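Local coordinates for DUF4595 domain-containing protein (Bacteroides vulgatus, PDB 3TZG), which is of unknown function but folds as a porin-like beta barrel, which suggests a relation to outer-membrane barrel proteins, at residues V86-T97 / S110-L121. Numbering follows the deposited sequence.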
loop_
_atom_site.group_PDB
_atom_site.type_symbol
_atom_site.label_atom_id
_atom_site.label_comp_id
_atom_site.label_asym_id
_atom_site.label_seq_id
_atom_site.Cartn_x
_atom_site.Cartn_y
_atom_site.Cartn_z
ATOM N N VAL A 86 1.083 -4.125 19.265
ATOM C CA VAL A 86 2.029 -5.230 19.407
ATOM C C VAL A 86 1.216 -6.390 20.026
ATOM O O VAL A 86 0.507 -7.073 19.277
ATOM C CB VAL A 86 3.360 -4.890 20.159
ATOM C CG1 VAL A 86 4.346 -6.054 20.080
ATOM C CG2 VAL A 86 4.018 -3.644 19.572
ATOM N N GLY A 87 1.267 -6.577 21.342
ATOM C CA GLY A 87 0.511 -7.649 21.975
ATOM C C GLY A 87 -0.954 -7.300 22.093
ATOM O O GLY A 87 -1.697 -7.354 21.110
ATOM N N GLU A 88 -1.364 -6.930 23.309
ATOM C CA GLU A 88 -2.726 -6.500 23.601
ATOM C C GLU A 88 -2.800 -4.978 23.451
ATOM O O GLU A 88 -3.768 -4.464 22.883
ATOM C CB GLU A 88 -3.155 -6.958 25.011
ATOM N N GLU A 89 -1.741 -4.273 23.930
ATOM C CA GLU A 89 -1.597 -2.814 23.924
ATOM C C GLU A 89 -1.031 -2.293 22.576
ATOM O O GLU A 89 -0.537 -3.066 21.743
ATOM C CB GLU A 89 -0.687 -2.368 25.088
ATOM N N VAL A 90 -1.144 -0.965 22.380
ATOM C CA VAL A 90 -0.675 -0.221 21.209
ATOM C C VAL A 90 0.427 0.781 21.701
ATOM O O VAL A 90 0.292 1.376 22.784
ATOM C CB VAL A 90 -1.863 0.461 20.441
ATOM C CG1 VAL A 90 -2.647 1.430 21.329
ATOM C CG2 VAL A 90 -1.408 1.143 19.155
ATOM N N TYR A 91 1.527 0.916 20.923
ATOM C CA TYR A 91 2.661 1.788 21.263
ATOM C C TYR A 91 2.924 2.867 20.216
ATOM O O TYR A 91 2.789 2.611 19.020
ATOM C CB TYR A 91 3.951 0.961 21.427
ATOM C CG TYR A 91 3.871 -0.071 22.527
ATOM C CD1 TYR A 91 4.084 0.281 23.856
ATOM C CD2 TYR A 91 3.561 -1.396 22.244
ATOM C CE1 TYR A 91 3.957 -0.655 24.882
ATOM C CE2 TYR A 91 3.439 -2.344 23.259
ATOM C CZ TYR A 91 3.640 -1.969 24.578
ATOM O OH TYR A 91 3.523 -2.901 25.581
ATOM N N GLU A 92 3.334 4.070 20.675
ATOM C CA GLU A 92 3.751 5.151 19.777
ATOM C C GLU A 92 5.143 4.789 19.329
ATOM O O GLU A 92 6.088 4.820 20.125
ATOM C CB GLU A 92 3.668 6.529 20.442
ATOM C CG GLU A 92 4.054 7.646 19.497
ATOM C CD GLU A 92 4.225 9.014 20.114
ATOM O OE1 GLU A 92 4.176 9.130 21.361
ATOM O OE2 GLU A 92 4.449 9.971 19.338
ATOM N N ALA A 93 5.237 4.323 18.087
ATOM C CA ALA A 93 6.452 3.787 17.526
ATOM C C ALA A 93 7.082 4.689 16.466
ATOM O O ALA A 93 6.428 5.554 15.900
ATOM C CB ALA A 93 6.150 2.428 16.908
ATOM N N ASP A 94 8.392 4.477 16.242
ATOM C CA ASP A 94 9.182 5.082 15.191
ATOM C C ASP A 94 9.571 3.983 14.225
ATOM O O ASP A 94 10.106 2.948 14.640
ATOM C CB ASP A 94 10.392 5.865 15.714
ATOM C CG ASP A 94 10.131 7.365 15.642
ATOM O OD1 ASP A 94 9.906 7.890 14.499
ATOM O OD2 ASP A 94 10.125 8.017 16.709
ATOM N N LYS A 95 9.214 4.184 12.934
ATOM C CA LYS A 95 9.476 3.238 11.859
ATOM C C LYS A 95 10.584 3.751 10.939
ATOM O O LYS A 95 10.503 4.862 10.415
ATOM C CB LYS A 95 8.198 2.976 11.059
ATOM C CG LYS A 95 8.327 1.852 10.043
ATOM C CD LYS A 95 7.070 1.784 9.204
ATOM C CE LYS A 95 7.087 0.714 8.163
ATOM N NZ LYS A 95 5.790 0.595 7.467
ATOM N N GLN A 96 11.618 2.932 10.763
ATOM C CA GLN A 96 12.737 3.204 9.870
ATOM C C GLN A 96 12.737 2.196 8.725
ATOM O O GLN A 96 12.872 0.989 8.948
ATOM C CB GLN A 96 14.056 3.172 10.620
ATOM C CG GLN A 96 14.354 4.430 11.350
ATOM C CD GLN A 96 15.603 4.348 12.185
ATOM O OE1 GLN A 96 16.206 3.293 12.374
ATOM N NE2 GLN A 96 16.013 5.470 12.720
ATOM N N THR A 97 12.590 2.687 7.508
ATOM C CA THR A 97 12.504 1.803 6.358
ATOM C C THR A 97 13.528 2.176 5.287
ATOM O O THR A 97 13.853 3.360 5.117
ATOM C CB THR A 97 11.072 1.871 5.791
ATOM O OG1 THR A 97 10.192 1.387 6.797
ATOM C CG2 THR A 97 10.895 1.029 4.543
ATOM N N SER A 110 11.795 -2.818 7.247
ATOM C CA SER A 110 11.364 -1.863 8.275
ATOM C C SER A 110 11.694 -2.307 9.677
ATOM O O SER A 110 11.591 -3.490 10.012
ATOM C CB SER A 110 9.863 -1.636 8.203
ATOM O OG SER A 110 9.479 -1.061 6.963
ATOM N N ASP A 111 12.084 -1.341 10.505
ATOM C CA ASP A 111 12.357 -1.557 11.918
ATOM C C ASP A 111 11.524 -0.611 12.712
ATOM O O ASP A 111 11.507 0.599 12.437
ATOM C CB ASP A 111 13.838 -1.418 12.261
ATOM C CG ASP A 111 14.573 -2.700 12.007
ATOM O OD1 ASP A 111 14.405 -3.634 12.806
ATOM O OD2 ASP A 111 15.266 -2.795 10.962
ATOM N N TYR A 112 10.765 -1.191 13.649
ATOM C CA TYR A 112 9.878 -0.501 14.563
ATOM C C TYR A 112 10.456 -0.454 15.951
ATOM O O TYR A 112 10.725 -1.502 16.532
ATOM C CB TYR A 112 8.531 -1.208 14.605
ATOM C CG TYR A 112 7.681 -1.074 13.368
ATOM C CD1 TYR A 112 6.761 -0.037 13.244
ATOM C CD2 TYR A 112 7.675 -2.066 12.398
ATOM C CE1 TYR A 112 5.898 0.042 12.155
ATOM C CE2 TYR A 112 6.806 -2.009 11.309
ATOM C CZ TYR A 112 5.925 -0.946 11.187
ATOM O OH TYR A 112 5.071 -0.872 10.112
ATOM N N ARG A 113 10.645 0.759 16.486
ATOM C CA ARG A 113 11.115 1.040 17.846
ATOM C C ARG A 113 10.140 1.983 18.570
ATOM O O ARG A 113 9.528 2.839 17.940
ATOM C CB ARG A 113 12.513 1.662 17.825
ATOM C CG ARG A 113 13.691 0.721 17.604
ATOM C CD ARG A 113 14.828 1.628 17.219
ATOM N NE ARG A 113 16.078 1.017 16.795
ATOM C CZ ARG A 113 17.217 1.700 16.683
ATOM N NH1 ARG A 113 17.263 2.989 17.005
ATOM N NH2 ARG A 113 18.322 1.097 16.286
ATOM N N ALA A 114 10.016 1.845 19.893
ATOM C CA ALA A 114 9.178 2.736 20.681
ATOM C C ALA A 114 9.820 4.118 20.723
ATOM O O ALA A 114 11.047 4.203 20.843
ATOM C CB ALA A 114 8.993 2.177 22.073
ATOM N N THR A 115 9.015 5.194 20.544
ATOM C CA THR A 115 9.505 6.585 20.570
ATOM C C THR A 115 10.108 6.919 21.956
ATOM O O THR A 115 11.163 7.552 22.051
ATOM C CB THR A 115 8.379 7.578 20.226
ATOM O OG1 THR A 115 7.378 7.522 21.242
ATOM C CG2 THR A 115 7.755 7.330 18.875
ATOM N N SER A 116 9.438 6.438 23.016
ATOM C CA SER A 116 9.778 6.659 24.411
ATOM C C SER A 116 11.206 6.221 24.767
ATOM O O SER A 116 12.035 7.094 25.025
ATOM C CB SER A 116 8.788 5.934 25.320
ATOM O OG SER A 116 8.581 4.579 24.959
ATOM N N ASP A 117 11.488 4.898 24.789
ATOM C CA ASP A 117 12.758 4.341 25.256
ATOM C C ASP A 117 13.569 3.589 24.162
ATOM O O ASP A 117 14.505 2.874 24.520
ATOM C CB ASP A 117 12.474 3.370 26.430
ATOM C CG ASP A 117 11.608 2.153 26.108
ATOM O OD1 ASP A 117 10.827 2.213 25.120
ATOM O OD2 ASP A 117 11.668 1.165 26.872
ATOM N N TYR A 118 13.242 3.763 22.858
ATOM C CA TYR A 118 13.944 3.148 21.705
ATOM C C TYR A 118 13.841 1.599 21.705
ATOM O O TYR A 118 14.524 0.947 20.911
ATOM C CB TYR A 118 15.439 3.553 21.649
ATOM C CG TYR A 118 15.688 5.019 21.362
ATOM C CD1 TYR A 118 15.641 5.513 20.059
ATOM C CD2 TYR A 118 16.054 5.899 22.383
ATOM C CE1 TYR A 118 15.872 6.861 19.784
ATOM C CE2 TYR A 118 16.302 7.250 22.118
ATOM C CZ TYR A 118 16.199 7.726 20.814
ATOM O OH TYR A 118 16.428 9.043 20.500
ATOM N N ARG A 119 13.010 1.022 22.589
ATOM C CA ARG A 119 12.787 -0.418 22.713
ATOM C C ARG A 119 12.342 -0.972 21.379
ATOM O O ARG A 119 11.444 -0.412 20.750
ATOM C CB ARG A 119 11.743 -0.674 23.817
ATOM C CG ARG A 119 10.929 -1.971 23.770
ATOM C CD ARG A 119 10.005 -2.041 24.974
ATOM N NE ARG A 119 9.184 -0.827 25.128
ATOM C CZ ARG A 119 7.886 -0.728 24.835
ATOM N NH1 ARG A 119 7.206 -1.791 24.416
ATOM N NH2 ARG A 119 7.248 0.421 25.009
ATOM N N PHE A 120 13.024 -2.031 20.919
ATOM C CA PHE A 120 12.707 -2.706 19.664
ATOM C C PHE A 120 11.349 -3.404 19.777
ATOM O O PHE A 120 11.108 -4.150 20.730
ATOM C CB PHE A 120 13.813 -3.710 19.297
ATOM C CG PHE A 120 13.484 -4.504 18.055
ATOM C CD1 PHE A 120 13.646 -3.943 16.787
ATOM C CD2 PHE A 120 12.973 -5.798 18.151
ATOM C CE1 PHE A 120 13.305 -4.661 15.645
ATOM C CE2 PHE A 120 12.642 -6.518 17.004
ATOM C CZ PHE A 120 12.818 -5.948 15.760
ATOM N N LEU A 121 10.487 -3.200 18.792
ATOM C CA LEU A 121 9.138 -3.758 18.829
ATOM C C LEU A 121 8.854 -4.779 17.726
ATOM O O LEU A 121 8.134 -5.759 17.987
ATOM C CB LEU A 121 8.101 -2.612 18.692
ATOM C CG LEU A 121 8.100 -1.501 19.748
ATOM C CD1 LEU A 121 7.318 -0.307 19.268
ATOM C CD2 LEU A 121 7.535 -1.979 21.042
HETATM O O HOH W 1 6.531 5.368 22.789
#
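Val86 meets Leu121 through methyl groups, CG2 to CD2 at 4.2 Å, the two side chains crossing at about a right angle. Tyr91 also reaches Leu121 CD2, and one face of its ring takes the guanidinium of Arg119 in an off-centre cation-pi contact, Arg119 CZ lying 4.3 Å from the centroid of the Tyr91 ring. The planes are 76° apart, so the guanidinium presents an edge rather than stacking flat; a bend at chi3 (52°) turns the Arg119 chain toward the ring. Glu92 O accepts hydrogen bonds from Thr115 N, at 3.0 Å, and from a water, which itself accepts one from Ser116 N; this ties the turn after strand 105-114 to the neighbouring strand. Ala93 CB packs on Leu121 CD1 at 3.8 Å. From Ala93 to Thr97 the segments form an antiparallel ladder, part of the beta hairpin of strands 90-102 and 105-114 in the barrel wall; Asp94 and Arg113, then Gln96 and Asp111, are its hydrogen-bonded pairs, each with two backbone bonds, as from Gln96 N to Asp111 O at 2.9 Å. Asp94 OD2 lies beside Thr115 CG2 and forms a salt bridge with Arg81 on strand 74-85. Lys95, fully extended with CG anti to N (chi1 -172°), runs alongside Tyr112, its CG 4.0 Å from the ring centroid in a CH-pi contact. Lys95 NZ forms a salt bridge with Asp182, and Tyr112 OH a hydrogen bond with Asp179. A leucine in place of Tyr112 would probably leave the Lys95 chain without its flat support and Asp179 without the hydroxyl partner. Thr97 OG1 and Ser110 OG share a hydrogen bond of 2.6 Å.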